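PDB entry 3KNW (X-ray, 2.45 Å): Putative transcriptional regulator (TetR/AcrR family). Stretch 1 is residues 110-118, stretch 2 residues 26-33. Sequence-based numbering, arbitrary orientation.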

ATOM      1  N   GLU A 110     -11.481  -1.767   2.214  1.00 21.30           N
ATOM      2  CA  GLU A 110     -10.841  -2.744   3.083  1.00 21.55           C
ATOM      3  C   GLU A 110      -9.312  -2.603   2.997  1.00 22.00           C
ATOM      4  O   GLU A 110      -8.630  -2.292   3.990  1.00 21.99           O
ATOM      5  CB  GLU A 110     -11.269  -4.165   2.710  1.00 20.00           C
ATOM      6  N   SER A 111      -8.780  -2.826   1.797  1.00 22.22           N
ATOM      7  CA  SER A 111      -7.377  -2.573   1.514  1.00 22.31           C
ATOM      8  C   SER A 111      -7.075  -1.078   1.532  1.00 22.59           C
ATOM      9  O   SER A 111      -5.955  -0.687   1.867  1.00 22.86           O
ATOM     10  CB  SER A 111      -7.026  -3.102   0.147  1.00 22.12           C
ATOM     11  OG  SER A 111      -7.725  -2.367  -0.831  1.00 22.64           O
ATOM     12  N   CYS A 112      -8.060  -0.258   1.145  1.00 22.60           N
ATOM     13  CA  CYS A 112      -7.961   1.209   1.265  1.00 22.57           C
ATOM     14  C   CYS A 112      -7.694   1.617   2.721  1.00 22.45           C
ATOM     15  O   CYS A 112      -6.855   2.469   2.983  1.00 21.94           O
ATOM     16  CB  CYS A 112      -9.234   1.908   0.724  1.00 22.81           C
ATOM     17  SG  CYS A 112      -9.033   3.685   0.291  0.38 22.45           S
ATOM     18  N   LEU A 113      -8.384   0.989   3.671  1.00 22.74           N
ATOM     19  CA  LEU A 113      -8.176   1.322   5.080  1.00 23.26           C
ATOM     20  C   LEU A 113      -6.733   1.120   5.473  1.00 22.84           C
ATOM     21  O   LEU A 113      -6.214   1.944   6.181  1.00 23.38           O
ATOM     22  CB  LEU A 113      -9.118   0.564   6.048  1.00 23.71           C
ATOM     23  CG  LEU A 113      -8.923   0.884   7.570  1.00 26.01           C
ATOM     24  CD1 LEU A 113      -9.662   2.159   7.973  1.00 28.59           C
ATOM     25  CD2 LEU A 113      -9.330  -0.259   8.555  1.00 25.42           C
ATOM     26  N   ILE A 114      -6.064   0.058   5.033  1.00 22.75           N
ATOM     27  CA  ILE A 114      -4.652  -0.105   5.409  1.00 23.11           C
ATOM     28  C   ILE A 114      -3.770   0.889   4.678  1.00 23.19           C
ATOM     29  O   ILE A 114      -2.756   1.304   5.218  1.00 23.60           O
ATOM     30  CB  ILE A 114      -4.096  -1.532   5.201  1.00 23.21           C
ATOM     31  CG1 ILE A 114      -4.516  -2.442   6.334  1.00 24.43           C
ATOM     32  CG2 ILE A 114      -2.601  -1.545   5.230  1.00 23.95           C
ATOM     33  CD1 ILE A 114      -4.216  -3.891   6.041  1.00 25.62           C
ATOM     34  N   VAL A 115      -4.152   1.265   3.465  1.00 23.40           N
ATOM     35  CA  VAL A 115      -3.378   2.204   2.668  1.00 23.65           C
ATOM     36  C   VAL A 115      -3.508   3.587   3.258  1.00 24.81           C
ATOM     37  O   VAL A 115      -2.506   4.302   3.463  1.00 23.21           O
ATOM     38  CB  VAL A 115      -3.881   2.267   1.230  1.00 23.90           C
ATOM     39  CG1 VAL A 115      -3.464   3.601   0.556  1.00 23.46           C
ATOM     40  CG2 VAL A 115      -3.406   1.043   0.437  1.00 21.61           C
ATOM     41  N   LYS A 116      -4.765   3.980   3.491  1.00 26.38           N
ATOM     42  CA  LYS A 116      -5.061   5.224   4.206  1.00 27.00           C
ATOM     43  C   LYS A 116      -4.291   5.253   5.509  1.00 27.81           C
ATOM     44  O   LYS A 116      -3.408   6.067   5.681  1.00 29.21           O
ATOM     45  CB  LYS A 116      -6.542   5.358   4.465  1.00 27.39           C
ATOM     46  CG  LYS A 116      -7.371   5.830   3.243  1.00 29.15           C
ATOM     47  CD  LYS A 116      -7.031   7.269   2.833  1.00 30.33           C
ATOM     48  CE  LYS A 116      -7.966   7.821   1.781  1.00 31.26           C
ATOM     49  NZ  LYS A 116      -7.955   9.343   1.881  1.00 33.15           N
HETATM   50  N   MSE A 117      -4.542   4.319   6.405  1.00 28.48           N
HETATM   51  CA  MSE A 117      -3.952   4.427   7.742  1.00 28.16           C
HETATM   52  C   MSE A 117      -2.423   4.364   7.718  1.00 28.28           C
HETATM   53  O   MSE A 117      -1.767   5.051   8.519  1.00 28.62           O
HETATM   54  CB  MSE A 117      -4.511   3.365   8.673  1.00 28.15           C
HETATM   55  CG  MSE A 117      -6.031   3.368   8.781  1.00 27.08           C
HETATM   56 SE   MSE A 117      -6.557   4.925   9.652  0.70 26.07          SE
HETATM   57  CE  MSE A 117      -6.163   4.219  11.365  1.00 22.93           C
ATOM     58  N   ALA A 118      -1.845   3.554   6.819  1.00 28.05           N
ATOM     59  CA  ALA A 118      -0.368   3.511   6.627  1.00 27.05           C
ATOM     60  C   ALA A 118       0.138   4.909   6.254  1.00 26.83           C
ATOM     61  O   ALA A 118       1.103   5.415   6.818  1.00 26.45           O
ATOM     62  CB  ALA A 118       0.035   2.483   5.514  1.00 26.64           C
TER
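Stretch 2 (26-33) LVLRKGFV

How does the second stretch lie on the first? Residues 26-30 form the last part of a helix that begins earlier in the chain, and they cross the helix of residues 111-118 at 58°, with both helices running in broadly the same sense. The axes come within 9.1 Å of each other. Two pairs set the register: Leu113 CA lies 5.9 Å from Leu28 CA, and Lys116 CA lies 5.9 Å from Gly31 CA, so one step of three residues along each chain keeps the backbones equally close. Together the stretches bury 359 Å² between them.

What does Leu28, which gives up the most surface, rest against? Its CA-to-CB bond points sideways, but the end of the side chain comes nearer to the first stretch. There its CD2 lies 4.0 Å from Glu110 N and 4.4 Å from Cys112 CB. The backbone of Leu28 takes part as well, since Cys112 SG approaches Leu28 O at 3.6 Å. Cys112 therefore meets both the side chain and the carbonyl of the same leucine.

Why does Lys116 cover so much of the second stretch? Its CB points toward that stretch, and the long side chain runs past a series of backbone carbonyls near the end of the helix: CG lies 4.2 Å from Val27 O, and CE 3.5 Å from Leu28 O. At its tip, NZ donates a hydrogen bond of 2.9 Å to Arg29 O. Carbonyls in the last turn of a helix commonly lack an amide partner from a following turn, and a lysine ammonium group is well suited to such a site. Arg29 and Lys30 point their own CB atoms away, and Lys116 NZ meets their backbone, at Arg29 O and, 3.8 Å away, Lys30 CA.

What happens where the helix ends? Gly31 N still bonds back to Val27 O at 3.0 Å, but Gly31 leaves helical geometry with a positive phi of 80° and psi of -171°. At these angles a CB would be jammed against the carbonyl oxygen of Lys30, which by itself calls for glycine. The chain then continues to Phe32, whose CB points toward the first stretch and lies 4.3 Å from SE of Met117, a selenomethionine, while the end of the phenylalanine side chain leads away. One turn earlier on the first helix, Leu113 CD1 packs against Val27 CG1 at 4.0 Å, adding a second buried apolar contact.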

ATOM      1  N   LEU A  26     -16.691   7.542   6.237  1.00 23.28           N
ATOM      2  CA  LEU A  26     -15.958   8.782   6.189  1.00 23.65           C
ATOM      3  C   LEU A  26     -14.487   8.471   6.045  1.00 24.08           C
ATOM      4  O   LEU A  26     -13.819   9.038   5.194  1.00 24.46           O
ATOM      5  CB  LEU A  26     -16.197   9.609   7.441  1.00 23.67           C
ATOM      6  CG  LEU A  26     -15.860  11.105   7.402  1.00 23.42           C
ATOM      7  CD1 LEU A  26     -16.389  11.828   6.149  1.00 20.65           C
ATOM      8  CD2 LEU A  26     -16.426  11.737   8.675  1.00 22.81           C
ATOM      9  N   VAL A  27     -13.997   7.535   6.854  1.00 24.51           N
ATOM     10  CA  VAL A  27     -12.564   7.256   6.918  1.00 24.54           C
ATOM     11  C   VAL A  27     -12.011   6.581   5.655  1.00 25.21           C
ATOM     12  O   VAL A  27     -10.869   6.798   5.323  1.00 25.83           O
ATOM     13  CB  VAL A  27     -12.184   6.423   8.183  1.00 24.94           C
ATOM     14  CG1 VAL A  27     -10.701   5.989   8.144  1.00 22.78           C
ATOM     15  CG2 VAL A  27     -12.460   7.211   9.449  1.00 20.99           C
ATOM     16  N   LEU A  28     -12.789   5.772   4.950  1.00 26.00           N
ATOM     17  CA  LEU A  28     -12.331   5.246   3.656  1.00 26.93           C
ATOM     18  C   LEU A  28     -12.038   6.357   2.646  1.00 27.30           C
ATOM     19  O   LEU A  28     -11.119   6.228   1.841  1.00 27.77           O
ATOM     20  CB  LEU A  28     -13.371   4.331   3.029  1.00 27.26           C
ATOM     21  CG  LEU A  28     -13.686   2.997   3.705  1.00 28.51           C
ATOM     22  CD1 LEU A  28     -15.222   2.796   3.816  1.00 29.20           C
ATOM     23  CD2 LEU A  28     -13.040   1.857   2.955  1.00 26.98           C
ATOM     24  N   ARG A  29     -12.850   7.414   2.676  1.00 27.88           N
ATOM     25  CA  ARG A  29     -12.708   8.564   1.794  1.00 28.17           C
ATOM     26  C   ARG A  29     -11.584   9.484   2.233  1.00 28.00           C
ATOM     27  O   ARG A  29     -10.792   9.911   1.403  1.00 28.14           O
ATOM     28  CB  ARG A  29     -14.002   9.403   1.735  1.00 28.51           C
ATOM     29  CG  ARG A  29     -15.093   8.899   0.762  1.00 30.58           C
ATOM     30  CD  ARG A  29     -16.310   8.296   1.495  1.00 33.63           C
ATOM     31  NE  ARG A  29     -17.551   8.311   0.696  1.00 35.76           N
ATOM     32  CZ  ARG A  29     -18.798   8.289   1.197  1.00 36.85           C
ATOM     33  NH1 ARG A  29     -19.027   8.273   2.511  1.00 36.31           N
ATOM     34  NH2 ARG A  29     -19.838   8.306   0.367  1.00 38.00           N
ATOM     35  N   LYS A  30     -11.522   9.808   3.521  1.00 27.98           N
ATOM     36  CA  LYS A  30     -10.717  10.946   3.971  1.00 28.43           C
ATOM     37  C   LYS A  30      -9.682  10.676   5.059  1.00 28.12           C
ATOM     38  O   LYS A  30      -8.943  11.575   5.460  1.00 28.54           O
ATOM     39  CB  LYS A  30     -11.649  12.077   4.420  1.00 29.01           C
ATOM     40  CG  LYS A  30     -12.529  12.628   3.274  1.00 31.22           C
ATOM     41  CD  LYS A  30     -13.428  13.816   3.714  1.00 33.15           C
ATOM     42  CE  LYS A  30     -14.494  14.166   2.645  1.00 33.95           C
ATOM     43  NZ  LYS A  30     -13.909  14.276   1.258  1.00 35.40           N
ATOM     44  N   GLY A  31      -9.600   9.453   5.545  1.00 27.79           N
ATOM     45  CA  GLY A  31      -8.681   9.174   6.626  1.00 27.75           C
ATOM     46  C   GLY A  31      -9.241   9.585   7.973  1.00 28.49           C
ATOM     47  O   GLY A  31     -10.452   9.943   8.113  1.00 28.40           O
ATOM     48  N   PHE A  32      -8.372   9.521   8.980  1.00 28.54           N
ATOM     49  CA  PHE A  32      -8.808   9.704  10.333  1.00 28.39           C
ATOM     50  C   PHE A  32      -8.349  11.012  10.897  1.00 29.81           C
ATOM     51  O   PHE A  32      -9.181  11.815  11.361  1.00 30.31           O
ATOM     52  CB  PHE A  32      -8.345   8.559  11.211  1.00 27.90           C
ATOM     53  CG  PHE A  32      -8.856   8.651  12.600  1.00 24.48           C
ATOM     54  CD1 PHE A  32     -10.177   8.373  12.868  1.00 21.95           C
ATOM     55  CD2 PHE A  32      -8.036   9.070  13.632  1.00 22.43           C
ATOM     56  CE1 PHE A  32     -10.667   8.499  14.150  1.00 22.01           C
ATOM     57  CE2 PHE A  32      -8.510   9.173  14.920  1.00 20.93           C
ATOM     58  CZ  PHE A  32      -9.820   8.893  15.174  1.00 22.76           C
ATOM     59  N   VAL A  33      -7.039  11.242  10.877  1.00 30.56           N
ATOM     60  CA  VAL A  33      -6.492  12.467  11.468  1.00 31.63           C
ATOM     61  C   VAL A  33      -7.016  13.716  10.747  1.00 32.57           C
ATOM     62  O   VAL A  33      -7.167  14.775  11.356  1.00 33.30           O
ATOM     63  CB  VAL A  33      -4.951  12.464  11.483  1.00 31.58           C
ATOM     64  CG1 VAL A  33      -4.430  11.272  12.293  1.00 32.97           C
ATOM     65  CG2 VAL A  33      -4.411  12.410  10.084  1.00 30.17           C
TER